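Side-chain contacts in catechol 1,2-dioxygenase (Acinetobacter sp., PDB 1DMH), which cleaves the aromatic ring of catechol with molecular oxygen to give cis,cis-muconate, using one ferric ion per subunit: residues Thr194-Gly199 with Pro282-Val287; Gly138-Ala143 with Ala151-Trp156; Gly188-Arg193 with Phe288-Thr293; Tyr248-Phe253 with Gly260-Ala265. All coordinates share one frame; numbering follows the deposited sequence.

Contact 1: residues Thr194-Gly199 with Pro282-Val287; sequences TILPAG and PFAEMV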
loop_
_atom_site.group_PDB
_atom_site.type_symbol
_atom_site.label_atom_id
_atom_site.label_comp_id
_atom_site.label_asym_id
_atom_site.label_seq_id
_atom_site.Cartn_x
_atom_site.Cartn_y
_atom_site.Cartn_z
ATOM N N THR A 194 28.135 -18.803 16.566
ATOM C CA THR A 194 26.969 -18.949 15.710
ATOM C C THR A 194 27.458 -19.534 14.371
ATOM O O THR A 194 28.441 -20.286 14.363
ATOM C CB THR A 194 26.272 -17.587 15.520
ATOM O OG1 THR A 194 25.051 -17.780 14.807
ATOM C CG2 THR A 194 27.162 -16.610 14.777
ATOM N N ILE A 195 26.773 -19.251 13.263
ATOM C CA ILE A 195 27.246 -19.728 11.961
ATOM C C ILE A 195 27.300 -18.537 10.997
ATOM O O ILE A 195 26.646 -17.514 11.232
ATOM C CB ILE A 195 26.318 -20.822 11.332
ATOM C CG1 ILE A 195 24.908 -20.271 11.154
ATOM C CG2 ILE A 195 26.308 -22.085 12.192
ATOM C CD1 ILE A 195 23.990 -21.198 10.393
ATOM N N LEU A 196 28.089 -18.660 9.934
ATOM C CA LEU A 196 28.181 -17.597 8.931
ATOM C C LEU A 196 26.885 -17.528 8.159
ATOM O O LEU A 196 26.420 -18.529 7.629
ATOM C CB LEU A 196 29.287 -17.858 7.918
ATOM C CG LEU A 196 30.641 -17.203 8.104
ATOM C CD1 LEU A 196 31.491 -17.580 6.900
ATOM C CD2 LEU A 196 30.511 -15.691 8.186
ATOM N N PRO A 197 26.265 -16.349 8.109
ATOM C CA PRO A 197 25.014 -16.233 7.368
ATOM C C PRO A 197 25.295 -16.152 5.878
ATOM O O PRO A 197 26.436 -15.897 5.460
ATOM C CB PRO A 197 24.436 -14.936 7.908
ATOM C CG PRO A 197 25.659 -14.111 8.047
ATOM C CD PRO A 197 26.581 -15.077 8.777
ATOM N N ALA A 198 24.258 -16.394 5.083
ATOM C CA ALA A 198 24.345 -16.294 3.624
ATOM C C ALA A 198 23.519 -15.050 3.324
ATOM O O ALA A 198 22.669 -14.672 4.124
ATOM C CB ALA A 198 23.695 -17.518 2.950
ATOM N N GLY A 199 23.775 -14.410 2.195
ATOM C CA GLY A 199 23.002 -13.239 1.835
ATOM C C GLY A 199 21.516 -13.569 1.776
ATOM O O GLY A 199 21.113 -14.740 1.722
ATOM N N PRO A 282 37.241 -26.792 11.713
ATOM C CA PRO A 282 37.538 -25.460 11.179
ATOM C C PRO A 282 36.379 -24.477 11.397
ATOM O O PRO A 282 35.202 -24.859 11.350
ATOM C CB PRO A 282 37.834 -25.747 9.701
ATOM C CG PRO A 282 37.064 -27.046 9.442
ATOM C CD PRO A 282 37.472 -27.807 10.674
ATOM N N PHE A 283 36.717 -23.217 11.642
ATOM C CA PHE A 283 35.698 -22.209 11.906
ATOM C C PHE A 283 36.173 -20.851 11.401
ATOM O O PHE A 283 37.360 -20.670 11.086
ATOM C CB PHE A 283 35.429 -22.142 13.424
ATOM C CG PHE A 283 36.588 -21.601 14.221
ATOM C CD1 PHE A 283 37.652 -22.425 14.575
ATOM C CD2 PHE A 283 36.654 -20.254 14.559
ATOM C CE1 PHE A 283 38.775 -21.917 15.251
ATOM C CE2 PHE A 283 37.765 -19.734 15.234
ATOM C CZ PHE A 283 38.832 -20.573 15.581
ATOM N N ALA A 284 35.242 -19.900 11.319
ATOM C CA ALA A 284 35.564 -18.543 10.897
ATOM C C ALA A 284 35.536 -17.632 12.147
ATOM O O ALA A 284 34.799 -17.881 13.114
ATOM C CB ALA A 284 34.546 -18.069 9.872
ATOM N N GLU A 285 36.364 -16.593 12.140
ATOM C CA GLU A 285 36.384 -15.644 13.247
ATOM C C GLU A 285 36.249 -14.204 12.730
ATOM O O GLU A 285 36.905 -13.819 11.747
ATOM C CB GLU A 285 37.673 -15.770 14.070
ATOM C CG GLU A 285 37.807 -14.712 15.167
ATOM C CD GLU A 285 39.103 -14.831 15.939
ATOM O OE1 GLU A 285 40.158 -15.057 15.304
ATOM O OE2 GLU A 285 39.086 -14.675 17.178
ATOM N N MET A 286 35.384 -13.430 13.385
ATOM C CA MET A 286 35.168 -12.017 13.063
ATOM C C MET A 286 35.241 -11.246 14.374
ATOM O O MET A 286 34.689 -11.667 15.385
ATOM C CB MET A 286 33.801 -11.773 12.420
ATOM C CG MET A 286 33.596 -12.460 11.071
ATOM S SD MET A 286 31.947 -12.205 10.351
ATOM C CE MET A 286 32.053 -10.533 9.873
ATOM N N VAL A 287 35.965 -10.136 14.360
ATOM C CA VAL A 287 36.095 -9.286 15.530
ATOM C C VAL A 287 35.427 -7.971 15.123
ATOM O O VAL A 287 35.687 -7.465 14.038
ATOM C CB VAL A 287 37.589 -9.000 15.861
ATOM C CG1 VAL A 287 37.701 -8.139 17.115
ATOM C CG2 VAL A 287 38.332 -10.293 16.041
#
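Leu196 and Ala284, which meet through their side chains, are each held in place by backbone hydrogen bonds, Leu196 to His132 and Ala284 to Thr133 at the start of strand 133-141. No polar bond joins 194-199 to 282-287 directly, and the backbones stay well apart, with 7.7 Å between Leu196 CA and Ala284 CA. The gap is bridged by the forked end of Leu196. Its CD1 branch comes up to the methyl of Ala284 (CD1 to CB 4.3 Å), while CD2 turns to the sulfur of Met286 (CD2 to SD 4.3 Å). The fork gets there with chi1 at -97°, well off a staggered value. Within the mixed sheet of the intradiol dioxygenase domain, strand 133-141 lies between the two partners, antiparallel to 189-195 and parallel to 283-291, and Leu196 meets Ala284 and Met286 where strand 189-195 gives way to loop. Alternation along 283-287 puts Ala284 and Met286 on this side, whereas the carboxylate of Glu285 is bonded to His137. Met286 also packs on Ile241, Val263 and Ala265, and Leu196 on Val243; the side chain of Met286 comes within about 4 Å of that of Ile225, a catechol-binding residue.

Contact 2: residues Gly138-Ala143 with Ala151-Trp156; sequences GTIFDA and AKVEIW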
loop_
_atom_site.group_PDB
_atom_site.type_symbol
_atom_site.label_atom_id
_atom_site.label_comp_id
_atom_site.label_asym_id
_atom_site.label_seq_id
_atom_site.Cartn_x
_atom_site.Cartn_y
_atom_site.Cartn_z
ATOM N N GLY A 138 33.886 -8.949 20.268
ATOM C CA GLY A 138 34.364 -7.593 20.206
ATOM C C GLY A 138 34.207 -6.920 21.539
ATOM O O GLY A 138 33.831 -7.550 22.524
ATOM N N THR A 139 34.499 -5.629 21.561
ATOM C CA THR A 139 34.396 -4.844 22.775
ATOM C C THR A 139 33.457 -3.679 22.506
ATOM O O THR A 139 33.416 -3.161 21.392
ATOM C CB THR A 139 35.783 -4.261 23.184
ATOM O OG1 THR A 139 36.709 -5.331 23.433
ATOM C CG2 THR A 139 35.648 -3.379 24.442
ATOM N N ILE A 140 32.689 -3.283 23.514
ATOM C CA ILE A 140 31.814 -2.131 23.361
ATOM C C ILE A 140 32.490 -0.966 24.098
ATOM O O ILE A 140 32.857 -1.105 25.257
ATOM C CB ILE A 140 30.423 -2.374 23.987
ATOM C CG1 ILE A 140 29.747 -3.564 23.301
ATOM C CG2 ILE A 140 29.573 -1.091 23.881
ATOM C CD1 ILE A 140 29.574 -3.389 21.784
ATOM N N PHE A 141 32.661 0.169 23.426
ATOM C CA PHE A 141 33.275 1.349 24.036
ATOM C C PHE A 141 32.279 2.471 24.285
ATOM O O PHE A 141 31.418 2.719 23.440
ATOM C CB PHE A 141 34.383 1.892 23.148
ATOM C CG PHE A 141 35.525 0.950 22.964
ATOM C CD1 PHE A 141 36.517 0.844 23.938
ATOM C CD2 PHE A 141 35.631 0.176 21.817
ATOM C CE1 PHE A 141 37.602 -0.015 23.770
ATOM C CE2 PHE A 141 36.720 -0.690 21.634
ATOM C CZ PHE A 141 37.703 -0.781 22.614
ATOM N N ASP A 142 32.396 3.152 25.430
ATOM C CA ASP A 142 31.507 4.269 25.725
ATOM C C ASP A 142 31.946 5.486 24.930
ATOM O O ASP A 142 32.916 5.427 24.159
ATOM C CB ASP A 142 31.463 4.618 27.224
ATOM C CG ASP A 142 32.813 5.076 27.793
ATOM O OD1 ASP A 142 33.672 5.620 27.069
ATOM O OD2 ASP A 142 32.987 4.929 29.014
ATOM N N ALA A 143 31.237 6.592 25.112
ATOM C CA ALA A 143 31.564 7.786 24.363
ATOM C C ALA A 143 32.986 8.302 24.611
ATOM O O ALA A 143 33.499 9.091 23.811
ATOM C CB ALA A 143 30.539 8.877 24.643
ATOM N N ALA A 151 26.668 -3.239 28.790
ATOM C CA ALA A 151 25.977 -2.719 27.614
ATOM C C ALA A 151 25.178 -3.906 27.077
ATOM O O ALA A 151 25.589 -5.060 27.240
ATOM C CB ALA A 151 26.998 -2.238 26.573
ATOM N N LYS A 152 24.030 -3.664 26.459
ATOM C CA LYS A 152 23.255 -4.789 25.921
ATOM C C LYS A 152 23.442 -4.844 24.410
ATOM O O LYS A 152 23.063 -3.912 23.691
ATOM C CB LYS A 152 21.783 -4.623 26.225
ATOM C CG LYS A 152 20.871 -5.750 25.756
ATOM C CD LYS A 152 19.485 -5.393 26.246
ATOM C CE LYS A 152 18.468 -6.472 26.042
ATOM N NZ LYS A 152 17.245 -6.173 26.859
ATOM N N VAL A 153 24.044 -5.933 23.949
ATOM C CA VAL A 153 24.316 -6.127 22.536
ATOM C C VAL A 153 23.291 -7.118 21.991
ATOM O O VAL A 153 23.243 -8.264 22.446
ATOM C CB VAL A 153 25.737 -6.714 22.319
ATOM C CG1 VAL A 153 26.023 -6.862 20.823
ATOM C CG2 VAL A 153 26.795 -5.816 22.981
ATOM N N GLU A 154 22.462 -6.679 21.047
ATOM C CA GLU A 154 21.482 -7.570 20.442
ATOM C C GLU A 154 21.908 -7.908 19.018
ATOM O O GLU A 154 22.140 -7.019 18.214
ATOM C CB GLU A 154 20.110 -6.922 20.425
ATOM C CG GLU A 154 19.641 -6.572 21.807
ATOM C CD GLU A 154 18.245 -5.997 21.804
ATOM O OE1 GLU A 154 17.298 -6.718 21.430
ATOM O OE2 GLU A 154 18.106 -4.819 22.172
ATOM N N ILE A 155 21.993 -9.204 18.727
ATOM C CA ILE A 155 22.430 -9.694 17.432
ATOM C C ILE A 155 21.417 -10.635 16.803
ATOM O O ILE A 155 20.832 -11.478 17.484
ATOM C CB ILE A 155 23.761 -10.456 17.583
ATOM C CG1 ILE A 155 24.755 -9.577 18.356
ATOM C CG2 ILE A 155 24.320 -10.839 16.212
ATOM C CD1 ILE A 155 26.124 -10.166 18.451
ATOM N N TRP A 156 21.185 -10.490 15.506
ATOM C CA TRP A 156 20.278 -11.406 14.833
ATOM C C TRP A 156 20.774 -11.516 13.413
ATOM O O TRP A 156 21.325 -10.555 12.881
ATOM C CB TRP A 156 18.799 -10.937 14.940
ATOM C CG TRP A 156 18.334 -9.671 14.214
ATOM C CD1 TRP A 156 17.615 -9.608 13.048
ATOM C CD2 TRP A 156 18.513 -8.315 14.645
ATOM N NE1 TRP A 156 17.336 -8.297 12.729
ATOM C CE2 TRP A 156 17.875 -7.483 13.693
ATOM C CE3 TRP A 156 19.153 -7.719 15.748
ATOM C CZ2 TRP A 156 17.858 -6.089 13.804
ATOM C CZ3 TRP A 156 19.141 -6.330 15.862
ATOM C CH2 TRP A 156 18.494 -5.531 14.891
#
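Ile140 splays its two branches over Ala151 and Val153, and the tightest packing is with Val153: Ile140 CG1 sits 3.7 Å from Val153 CG2, and Ile140 CD1 is 3.9 Å from that same methyl. The two side chains slide past one another in opposite directions, so the valine methyl lies alongside the ethyl arm of the isoleucine. With chi1 at -61°, Ile140 CG1 lies beside the backbone N, and CG2, opposite that N, is left for Ala151, whose CB it meets at 3.9 Å. No hydrogen bond crosses. Strands 133-141 and 152-157 are not paired with each other: the first bonds to strands 189-195 and 283-291, the second to 179-183 and 220-230, and their inward side chains pack face to face in the manner of a beta sandwich. The buried side continues with Leu290 and Thr184 against Ile140 and with Tyr227 against Val153. The opposite side is looser and more polar. Lys152 points away from strand 133-141 and forms a long, weak ion pair with Glu116, and the partly exposed Glu154 is hydrogen-bonded to Tyr110. On the outer side of 138-143, Phe141 is partly exposed, one face of its ring lying against the methyl CG2 of Thr139.

Contact 3: residues Gly188-Arg193 with Phe288-Thr293; sequences GQYRVR and FDLKLT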
loop_
_atom_site.group_PDB
_atom_site.type_symbol
_atom_site.label_atom_id
_atom_site.label_comp_id
_atom_site.label_asym_id
_atom_site.label_seq_id
_atom_site.Cartn_x
_atom_site.Cartn_y
_atom_site.Cartn_z
ATOM N N GLY A 188 33.823 -5.133 29.077
ATOM C CA GLY A 188 33.045 -4.557 27.998
ATOM C C GLY A 188 33.019 -5.416 26.743
ATOM O O GLY A 188 32.783 -4.910 25.638
ATOM N N GLN A 189 33.237 -6.719 26.912
ATOM C CA GLN A 189 33.253 -7.627 25.781
ATOM C C GLN A 189 32.025 -8.520 25.596
ATOM O O GLN A 189 31.284 -8.810 26.540
ATOM C CB GLN A 189 34.516 -8.483 25.843
ATOM C CG GLN A 189 35.791 -7.658 25.734
ATOM C CD GLN A 189 37.054 -8.510 25.664
ATOM O OE1 GLN A 189 37.277 -9.393 26.496
ATOM N NE2 GLN A 189 37.894 -8.233 24.675
ATOM N N TYR A 190 31.795 -8.928 24.353
ATOM C CA TYR A 190 30.696 -9.835 24.023
ATOM C C TYR A 190 31.337 -10.882 23.127
ATOM O O TYR A 190 32.309 -10.605 22.417
ATOM C CB TYR A 190 29.568 -9.100 23.278
ATOM C CG TYR A 190 29.911 -8.679 21.853
ATOM C CD1 TYR A 190 30.586 -7.482 21.598
ATOM C CD2 TYR A 190 29.604 -9.499 20.774
ATOM C CE1 TYR A 190 30.953 -7.112 20.300
ATOM C CE2 TYR A 190 29.964 -9.139 19.471
ATOM C CZ TYR A 190 30.638 -7.946 19.241
ATOM O OH TYR A 190 31.008 -7.595 17.956
ATOM N N ARG A 191 30.834 -12.096 23.181
ATOM C CA ARG A 191 31.387 -13.130 22.350
ATOM C C ARG A 191 30.274 -14.101 22.060
ATOM O O ARG A 191 29.526 -14.485 22.963
ATOM C CB ARG A 191 32.524 -13.825 23.083
ATOM C CG ARG A 191 33.157 -14.963 22.313
ATOM C CD ARG A 191 34.253 -15.593 23.149
ATOM N NE ARG A 191 34.688 -16.890 22.624
ATOM C CZ ARG A 191 35.727 -17.073 21.806
ATOM N NH1 ARG A 191 36.473 -16.027 21.432
ATOM N NH2 ARG A 191 36.031 -18.312 21.385
ATOM N N VAL A 192 30.111 -14.467 20.797
ATOM C CA VAL A 192 29.076 -15.427 20.484
ATOM C C VAL A 192 29.594 -16.472 19.557
ATOM O O VAL A 192 30.544 -16.239 18.812
ATOM C CB VAL A 192 27.841 -14.796 19.800
ATOM C CG1 VAL A 192 27.208 -13.849 20.715
ATOM C CG2 VAL A 192 28.239 -14.093 18.514
ATOM N N ARG A 193 28.984 -17.643 19.643
ATOM C CA ARG A 193 29.302 -18.718 18.730
ATOM C C ARG A 193 28.011 -18.873 17.891
ATOM O O ARG A 193 26.913 -19.018 18.443
ATOM C CB ARG A 193 29.619 -20.020 19.475
ATOM C CG ARG A 193 29.624 -21.199 18.522
ATOM C CD ARG A 193 30.029 -22.517 19.155
ATOM N NE ARG A 193 29.768 -23.567 18.179
ATOM C CZ ARG A 193 30.161 -24.828 18.299
ATOM N NH1 ARG A 193 30.839 -25.202 19.361
ATOM N NH2 ARG A 193 29.880 -25.703 17.343
ATOM N N PHE A 288 34.550 -7.427 15.952
ATOM C CA PHE A 288 33.934 -6.152 15.600
ATOM C C PHE A 288 33.630 -5.396 16.875
ATOM O O PHE A 288 32.837 -5.854 17.696
ATOM C CB PHE A 288 32.640 -6.338 14.799
ATOM C CG PHE A 288 32.067 -5.040 14.287
ATOM C CD1 PHE A 288 32.807 -4.233 13.419
ATOM C CD2 PHE A 288 30.821 -4.588 14.708
ATOM C CE1 PHE A 288 32.318 -2.992 12.980
ATOM C CE2 PHE A 288 30.331 -3.353 14.274
ATOM C CZ PHE A 288 31.092 -2.559 13.406
ATOM N N ASP A 289 34.303 -4.260 17.054
ATOM C CA ASP A 289 34.094 -3.410 18.231
ATOM C C ASP A 289 33.130 -2.313 17.842
ATOM O O ASP A 289 33.123 -1.859 16.687
ATOM C CB ASP A 289 35.376 -2.717 18.699
ATOM C CG ASP A 289 36.474 -3.677 19.051
ATOM O OD1 ASP A 289 36.186 -4.806 19.492
ATOM O OD2 ASP A 289 37.635 -3.275 18.916
ATOM N N LEU A 290 32.332 -1.880 18.811
ATOM C CA LEU A 290 31.375 -0.807 18.579
ATOM C C LEU A 290 31.599 0.294 19.594
ATOM O O LEU A 290 31.846 0.019 20.764
ATOM C CB LEU A 290 29.937 -1.317 18.697
ATOM C CG LEU A 290 29.597 -2.388 17.663
ATOM C CD1 LEU A 290 29.987 -3.722 18.262
ATOM C CD2 LEU A 290 28.105 -2.385 17.298
ATOM N N LYS A 291 31.522 1.541 19.133
ATOM C CA LYS A 291 31.699 2.700 20.007
ATOM C C LYS A 291 30.385 3.472 19.999
ATOM O O LYS A 291 29.831 3.778 18.929
ATOM C CB LYS A 291 32.850 3.590 19.518
ATOM C CG LYS A 291 33.151 4.774 20.458
ATOM C CD LYS A 291 34.373 5.564 19.962
ATOM C CE LYS A 291 34.607 6.866 20.733
ATOM N NZ LYS A 291 34.919 6.612 22.154
ATOM N N LEU A 292 29.896 3.773 21.198
ATOM C CA LEU A 292 28.621 4.466 21.379
ATOM C C LEU A 292 28.708 5.996 21.546
ATOM O O LEU A 292 29.766 6.547 21.847
ATOM C CB LEU A 292 27.894 3.865 22.587
ATOM C CG LEU A 292 27.586 2.366 22.625
ATOM C CD1 LEU A 292 26.790 2.086 23.879
ATOM C CD2 LEU A 292 26.784 1.935 21.398
ATOM N N THR A 293 27.586 6.673 21.328
ATOM C CA THR A 293 27.534 8.118 21.495
ATOM C C THR A 293 26.647 8.437 22.708
ATOM O O THR A 293 25.738 7.672 23.072
ATOM C CB THR A 293 26.978 8.823 20.233
ATOM O OG1 THR A 293 25.673 8.320 19.942
ATOM C CG2 THR A 293 27.868 8.559 19.031
#
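The hydroxyl of Tyr190 donates a short hydrogen bond to the backbone carbonyl of Phe288, with OH and O only 2.5 Å apart. The donor lies in the carbonyl plane on a lone pair, at a C=O...OH angle of 142°, and the oxygen in turn lies at the edge of the tyrosine ring, near its plane. Carbon atoms of the same segment flank the bond: Phe288 CB stands 3.8 Å from Tyr190 OH, and Leu290, crossing the tyrosine at about a right angle, brings CD1 to 4.1 Å from Tyr190 CE1.

The reach of the tyrosine follows from its first torsion, 70°, which sets the ring between the backbone N and the carbonyl carbon and sends it across strand 133-141 to strand 283-291 beyond. It passes beside Gly138, where Tyr190 CE1 lies 3.4 Å from Gly138 CA; the glycine has no side chain to block the way. Backbone hydrogen bonds between Tyr190 and Gly138 fix the starting point. At the far end, strand 283-291 is interrupted around Phe288 and Asp289, and here Asp289 OD1 accepts the N-H of Thr139 while the Phe288 ring leads away toward Ile241 and Leu261. The Tyr190 hydroxyl has a second partner, the hydroxyl of Tyr227 on strand 220-230.

Because the carbonyl can only accept, the tyrosine proton is committed to it. The buried hydroxyl thus satisfies a carbonyl at the break in the strand and ties together three strands of the domain.

Contact 4: residues Tyr248-Phe253 with Gly260-Ala265; sequences YTYDDF and GLVVDA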
loop_
_atom_site.group_PDB
_atom_site.type_symbol
_atom_site.label_atom_id
_atom_site.label_comp_id
_atom_site.label_asym_id
_atom_site.label_seq_id
_atom_site.Cartn_x
_atom_site.Cartn_y
_atom_site.Cartn_z
ATOM N N TYR A 248 27.686 -8.977 -3.220
ATOM C CA TYR A 248 26.784 -7.850 -3.110
ATOM C C TYR A 248 27.164 -6.824 -2.075
ATOM O O TYR A 248 26.370 -5.938 -1.747
ATOM C CB TYR A 248 25.377 -8.363 -2.851
ATOM C CG TYR A 248 24.863 -9.137 -4.027
ATOM C CD1 TYR A 248 24.463 -8.467 -5.174
ATOM C CD2 TYR A 248 24.836 -10.528 -4.031
ATOM C CE1 TYR A 248 24.044 -9.150 -6.306
ATOM C CE2 TYR A 248 24.412 -11.229 -5.169
ATOM C CZ TYR A 248 24.016 -10.523 -6.304
ATOM O OH TYR A 248 23.571 -11.155 -7.445
ATOM N N THR A 249 28.389 -6.937 -1.569
ATOM C CA THR A 249 28.866 -6.003 -0.571
ATOM C C THR A 249 28.587 -4.564 -0.968
ATOM O O THR A 249 28.058 -3.795 -0.186
ATOM C CB THR A 249 30.369 -6.169 -0.344
ATOM O OG1 THR A 249 30.616 -7.488 0.132
ATOM C CG2 THR A 249 30.865 -5.181 0.687
ATOM N N TYR A 250 28.928 -4.194 -2.189
ATOM C CA TYR A 250 28.709 -2.815 -2.591
ATOM C C TYR A 250 27.576 -2.687 -3.592
ATOM O O TYR A 250 27.557 -1.769 -4.417
ATOM C CB TYR A 250 30.004 -2.225 -3.167
ATOM C CG TYR A 250 31.171 -2.335 -2.212
ATOM C CD1 TYR A 250 31.358 -1.392 -1.191
ATOM C CD2 TYR A 250 32.040 -3.433 -2.263
ATOM C CE1 TYR A 250 32.382 -1.540 -0.236
ATOM C CE2 TYR A 250 33.070 -3.595 -1.313
ATOM C CZ TYR A 250 33.232 -2.648 -0.305
ATOM O OH TYR A 250 34.241 -2.817 0.630
ATOM N N ASP A 251 26.617 -3.599 -3.509
ATOM C CA ASP A 251 25.513 -3.570 -4.433
ATOM C C ASP A 251 24.314 -4.195 -3.748
ATOM O O ASP A 251 23.635 -5.068 -4.280
ATOM C CB ASP A 251 25.921 -4.312 -5.710
ATOM C CG ASP A 251 24.861 -4.259 -6.788
ATOM O OD1 ASP A 251 24.050 -3.301 -6.805
ATOM O OD2 ASP A 251 24.864 -5.170 -7.648
ATOM N N ASP A 252 24.080 -3.714 -2.540
ATOM C CA ASP A 252 22.990 -4.151 -1.675
ATOM C C ASP A 252 21.686 -3.517 -2.204
ATOM O O ASP A 252 21.665 -2.318 -2.463
ATOM C CB ASP A 252 23.355 -3.663 -0.272
ATOM C CG ASP A 252 22.321 -3.960 0.761
ATOM O OD1 ASP A 252 21.390 -4.762 0.532
ATOM O OD2 ASP A 252 22.468 -3.377 1.855
ATOM N N PHE A 253 20.617 -4.293 -2.369
ATOM C CA PHE A 253 19.380 -3.705 -2.870
ATOM C C PHE A 253 18.755 -2.745 -1.831
ATOM O O PHE A 253 17.922 -1.904 -2.174
ATOM C CB PHE A 253 18.353 -4.795 -3.268
ATOM C CG PHE A 253 17.340 -5.141 -2.188
ATOM C CD1 PHE A 253 17.634 -6.061 -1.183
ATOM C CD2 PHE A 253 16.075 -4.536 -2.188
ATOM C CE1 PHE A 253 16.659 -6.375 -0.185
ATOM C CE2 PHE A 253 15.115 -4.841 -1.204
ATOM C CZ PHE A 253 15.411 -5.764 -0.203
ATOM N N GLY A 260 33.591 0.895 6.929
ATOM C CA GLY A 260 33.765 0.742 8.350
ATOM C C GLY A 260 32.864 -0.358 8.868
ATOM O O GLY A 260 33.004 -0.760 10.007
ATOM N N LEU A 261 31.933 -0.842 8.054
ATOM C CA LEU A 261 31.043 -1.916 8.498
ATOM C C LEU A 261 31.289 -3.227 7.739
ATOM O O LEU A 261 30.537 -4.202 7.907
ATOM C CB LEU A 261 29.575 -1.505 8.355
ATOM C CG LEU A 261 29.125 -0.276 9.153
ATOM C CD1 LEU A 261 27.632 -0.045 8.907
ATOM C CD2 LEU A 261 29.420 -0.467 10.647
ATOM N N VAL A 262 32.333 -3.253 6.908
ATOM C CA VAL A 262 32.679 -4.462 6.149
ATOM C C VAL A 262 33.767 -5.157 6.958
ATOM O O VAL A 262 34.825 -4.587 7.183
ATOM C CB VAL A 262 33.215 -4.100 4.742
ATOM C CG1 VAL A 262 33.598 -5.358 3.984
ATOM C CG2 VAL A 262 32.162 -3.296 3.987
ATOM N N VAL A 263 33.511 -6.384 7.385
ATOM C CA VAL A 263 34.453 -7.115 8.223
ATOM C C VAL A 263 34.911 -8.452 7.610
ATOM O O VAL A 263 34.107 -9.199 7.044
ATOM C CB VAL A 263 33.775 -7.347 9.623
ATOM C CG1 VAL A 263 34.698 -8.103 10.573
ATOM C CG2 VAL A 263 33.341 -5.992 10.222
ATOM N N ASP A 264 36.204 -8.751 7.723
ATOM C CA ASP A 264 36.738 -10.008 7.200
ATOM C C ASP A 264 36.467 -11.159 8.158
ATOM O O ASP A 264 36.687 -11.038 9.361
ATOM C CB ASP A 264 38.263 -9.973 7.030
ATOM C CG ASP A 264 38.745 -8.807 6.196
ATOM O OD1 ASP A 264 38.263 -8.632 5.054
ATOM O OD2 ASP A 264 39.626 -8.063 6.691
ATOM N N ALA A 265 36.010 -12.280 7.625
ATOM C CA ALA A 265 35.793 -13.468 8.443
ATOM C C ALA A 265 37.037 -14.325 8.188
ATOM O O ALA A 265 37.177 -14.908 7.114
ATOM C CB ALA A 265 34.549 -14.210 7.990
#
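A chi1 of -61° places the methyl of Thr249 anti to its backbone N and aims it at Val262, whose own chi1 of 179° sets CG2 anti to the carbonyl carbon. The two methyls meet tip to tip, Thr249 CG2 to Val262 CG2 at 4.0 Å. The same rotation puts Thr249 OG1 beside its backbone N, where it is hydrogen-bonded to the carbonyl oxygen of Asp246. Tyr250 stretches out next to the threonine, and its OH ends 4.0 Å from Val262 CG2, the two side chains crossing at about a right angle. Thr249 CG2 also lies 3.4 Å above the plane of the Tyr250 ring, toward its rim, so this methyl touches both ring and valine. Tyr248 to Asp251 form a type I beta turn, closed by the bond from Asp251 N to Tyr248 O at 2.9 Å. The turn belongs to the loop between strands 237-243 and 262-268; farther along it Asp252 makes a salt bridge to Arg221, and Phe253 lines the 4-methylcatechol pocket. Across to Val262 there is only van der Waals contact: the threonine spends its hydroxyl on its own loop and its methyl on the strand, and the exposed tyrosine flanks the rim of this small apolar patch.

Overall arrangement
All four contacts lie in the dioxygenase domain. Contacts 2 and 3 adjoin, their centres 4 Å apart, joined by backbone hydrogen bonds such as Ile140 N to Gly188 O at 2.7 Å. Contacts 1 and 3 use the same two strands, 189-195 and 283-291, at points 16 Å apart between centres. Strand 262-268 brings in contact 4: Val263 CG2 touches Phe288 CD1 of contact 3 at 3.7 Å, and Ala265 CA lies 3.6 Å from Met286 CG of contact 1. Contact 2 stays about 10 Å from contact 4 between nearest atoms. Toward the active site, the side chain of Met286 is about 13 Å from the ferric ion, whereas segment 248-253 reaches the bound 4-methylcatechol directly through Phe253.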